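Long-range contact in bifunctional protein PutA (Bdellovibrio bacteriovorus, PDB 5UR2), which probably oxidises proline to glutamate in two steps, joining a flavin-dependent proline dehydrogenase and an NAD-dependent L-glutamate gamma-semialdehyde dehydrogenase in one chain: residues Arg514-Gln519 with Gln579-Gly584. Sequence-based numbering, arbitrary orientation.
Sequences RVNPSQ and QVLEVG
L581 meets N516 first: its CD2 lies 3.9 Å from N516 ND2, the two side chains crossing obliquely. The amide's OD1 faces the L581 carbonyl but cannot bond to it, both being acceptors; it takes the backbone N of S518 instead (2.8 Å), an Asx turn within the type I turn N516-Q519, while ND2 reaches Q522.

The carbonyl O of E582 is the acceptor for R514, whose NH2 approaches to 2.9 Å in the carbonyl plane. The bond is well aimed at the carbonyl (C=O...N 159°) but bent at the hydrogen (133°); NE adds a weak second bond. P517 CD comes within 3.3 Å of the same E582 O. E582 CG stands anti to the backbone N (chi1 -172°) and meets R514 CG; the extended chain beyond it carries the carboxylate to the backbone N of V672 and V673, with OE2 5.0 Å from R514 NE.

V583 presents its CA at the edge of the guanidinium. At G584, the first residue to leave helical torsions, with positive phi, P517 CG rests 3.6 Å from the backbone N.

Strand 511-516, outermost in its four-stranded sheet within this chain, is thereby joined to the C-terminal end of helix 572-583, where the buried arginine's positive charge would complement the helix dipole and the nearby carboxylate.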
ATOM      1  N   ARG B 514     -26.857  25.482  24.054  1.00 28.65           N
ATOM      2  CA  ARG B 514     -25.662  24.773  24.508  1.00 22.51           C
ATOM      3  C   ARG B 514     -24.915  25.662  25.495  1.00 28.82           C
ATOM      4  O   ARG B 514     -24.362  26.701  25.114  1.00 34.82           O
ATOM      5  CB  ARG B 514     -24.791  24.384  23.314  1.00 24.69           C
ATOM      6  CG  ARG B 514     -23.421  23.859  23.691  1.00 28.16           C
ATOM      7  CD  ARG B 514     -23.482  22.672  24.659  1.00 28.73           C
ATOM      8  NE  ARG B 514     -22.124  22.229  24.980  1.00 28.00           N
ATOM      9  CZ  ARG B 514     -21.795  21.495  26.036  1.00 24.06           C
ATOM     10  NH1 ARG B 514     -22.723  21.104  26.901  1.00 21.01           N
ATOM     11  NH2 ARG B 514     -20.525  21.160  26.226  1.00 23.53           N
ATOM     12  N   VAL B 515     -24.893  25.248  26.764  1.00 32.51           N
ATOM     13  CA  VAL B 515     -24.309  26.069  27.817  1.00 22.68           C
ATOM     14  C   VAL B 515     -22.800  25.849  27.892  1.00 29.31           C
ATOM     15  O   VAL B 515     -22.250  24.849  27.416  1.00 28.96           O
ATOM     16  CB  VAL B 515     -24.978  25.791  29.179  1.00 29.69           C
ATOM     17  CG1 VAL B 515     -26.484  26.107  29.135  1.00 24.25           C
ATOM     18  CG2 VAL B 515     -24.764  24.353  29.586  1.00 25.42           C
ATOM     19  N   ASN B 516     -22.125  26.812  28.498  1.00 23.31           N
ATOM     20  CA  ASN B 516     -20.712  26.715  28.803  1.00 25.42           C
ATOM     21  C   ASN B 516     -20.540  25.673  29.893  1.00 29.33           C
ATOM     22  O   ASN B 516     -21.043  25.876  31.008  1.00 27.41           O
ATOM     23  CB  ASN B 516     -20.184  28.081  29.235  1.00 21.78           C
ATOM     24  CG  ASN B 516     -18.702  28.073  29.567  1.00 27.07           C
ATOM     25  OD1 ASN B 516     -18.125  27.044  29.911  1.00 27.90           O
ATOM     26  ND2 ASN B 516     -18.080  29.241  29.475  1.00 25.98           N
ATOM     27  N   PRO B 517     -19.887  24.539  29.622  1.00 29.23           N
ATOM     28  CA  PRO B 517     -19.805  23.484  30.644  1.00 29.50           C
ATOM     29  C   PRO B 517     -18.954  23.869  31.847  1.00 30.40           C
ATOM     30  O   PRO B 517     -19.052  23.188  32.879  1.00 24.85           O
ATOM     31  CB  PRO B 517     -19.208  22.297  29.879  1.00 33.59           C
ATOM     32  CG  PRO B 517     -18.408  22.947  28.765  1.00 32.59           C
ATOM     33  CD  PRO B 517     -19.216  24.159  28.365  1.00 28.51           C
ATOM     34  N   SER B 518     -18.114  24.915  31.744  1.00 26.81           N
ATOM     35  CA  SER B 518     -17.382  25.470  32.885  1.00 22.82           C
ATOM     36  C   SER B 518     -18.197  26.485  33.672  1.00 27.88           C
ATOM     37  O   SER B 518     -17.764  26.915  34.750  1.00 28.00           O
ATOM     38  CB  SER B 518     -16.099  26.179  32.436  1.00 23.67           C
ATOM     39  OG  SER B 518     -15.221  25.311  31.762  1.00 26.78           O
ATOM     40  N   GLN B 519     -19.324  26.929  33.130  1.00 22.83           N
ATOM     41  CA  GLN B 519     -20.116  27.968  33.768  1.00 31.66           C
ATOM     42  C   GLN B 519     -21.527  27.851  33.224  1.00 32.34           C
ATOM     43  O   GLN B 519     -21.898  28.563  32.280  1.00 32.85           O
ATOM     44  CB  GLN B 519     -19.515  29.350  33.505  1.00 31.51           C
ATOM     45  CG  GLN B 519     -20.174  30.449  34.310  1.00 40.55           C
ATOM     46  CD  GLN B 519     -19.704  31.830  33.925  1.00 48.35           C
ATOM     47  OE1 GLN B 519     -18.518  32.048  33.650  1.00 46.74           O
ATOM     48  NE2 GLN B 519     -20.637  32.781  33.903  1.00 49.90           N
ATOM     49  N   GLN B 579     -13.328  25.943  21.321  1.00 19.53           N
ATOM     50  CA  GLN B 579     -13.287  24.663  22.015  1.00 19.61           C
ATOM     51  C   GLN B 579     -13.158  24.851  23.520  1.00 17.77           C
ATOM     52  O   GLN B 579     -13.739  24.085  24.298  1.00 22.50           O
ATOM     53  CB  GLN B 579     -12.140  23.816  21.481  1.00 16.71           C
ATOM     54  CG  GLN B 579     -12.227  23.583  20.007  1.00 21.17           C
ATOM     55  CD  GLN B 579     -11.425  22.376  19.604  1.00 24.57           C
ATOM     56  OE1 GLN B 579     -10.997  21.604  20.464  1.00 24.39           O
ATOM     57  NE2 GLN B 579     -11.198  22.209  18.304  1.00 24.32           N
ATOM     58  N   VAL B 580     -12.394  25.850  23.954  1.00 17.96           N
ATOM     59  CA  VAL B 580     -12.300  26.118  25.388  1.00 17.50           C
ATOM     60  C   VAL B 580     -13.683  26.420  25.961  1.00 26.02           C
ATOM     61  O   VAL B 580     -14.086  25.858  26.987  1.00 25.64           O
ATOM     62  CB  VAL B 580     -11.313  27.269  25.658  1.00 23.22           C
ATOM     63  CG1 VAL B 580     -11.454  27.779  27.096  1.00 18.03           C
ATOM     64  CG2 VAL B 580      -9.900  26.791  25.395  1.00 19.66           C
ATOM     65  N   LEU B 581     -14.448  27.274  25.282  1.00 23.20           N
ATOM     66  CA  LEU B 581     -15.706  27.751  25.856  1.00 28.08           C
ATOM     67  C   LEU B 581     -16.862  26.769  25.645  1.00 27.03           C
ATOM     68  O   LEU B 581     -17.658  26.559  26.563  1.00 22.01           O
ATOM     69  CB  LEU B 581     -16.060  29.127  25.275  1.00 30.44           C
ATOM     70  CG  LEU B 581     -15.132  30.298  25.625  1.00 25.25           C
ATOM     71  CD1 LEU B 581     -15.492  31.523  24.829  1.00 27.66           C
ATOM     72  CD2 LEU B 581     -15.269  30.604  27.116  1.00 28.45           C
ATOM     73  N   GLU B 582     -16.983  26.163  24.454  1.00 18.65           N
ATOM     74  CA  GLU B 582     -18.142  25.315  24.184  1.00 27.84           C
ATOM     75  C   GLU B 582     -17.978  23.907  24.742  1.00 22.81           C
ATOM     76  O   GLU B 582     -18.953  23.306  25.195  1.00 22.21           O
ATOM     77  CB  GLU B 582     -18.419  25.225  22.677  1.00 28.70           C
ATOM     78  CG  GLU B 582     -19.721  24.514  22.371  1.00 29.29           C
ATOM     79  CD  GLU B 582     -19.911  24.184  20.895  1.00 35.96           C
ATOM     80  OE1 GLU B 582     -18.920  24.130  20.148  1.00 30.25           O
ATOM     81  OE2 GLU B 582     -21.069  23.979  20.468  1.00 36.36           O
ATOM     82  N   VAL B 583     -16.765  23.359  24.723  1.00 18.91           N
ATOM     83  CA  VAL B 583     -16.552  21.959  25.087  1.00 21.99           C
ATOM     84  C   VAL B 583     -15.783  21.791  26.400  1.00 23.28           C
ATOM     85  O   VAL B 583     -15.699  20.663  26.907  1.00 23.27           O
ATOM     86  CB  VAL B 583     -15.844  21.201  23.941  1.00 29.21           C
ATOM     87  CG1 VAL B 583     -15.954  19.714  24.111  1.00 34.29           C
ATOM     88  CG2 VAL B 583     -16.445  21.603  22.611  1.00 30.92           C
ATOM     89  N   GLY B 584     -15.253  22.868  26.987  1.00 25.40           N
ATOM     90  CA  GLY B 584     -14.475  22.742  28.212  1.00 18.67           C
ATOM     91  C   GLY B 584     -13.077  22.195  28.003  1.00 25.24           C
ATOM     92  O   GLY B 584     -12.456  21.702  28.950  1.00 28.66           O
TER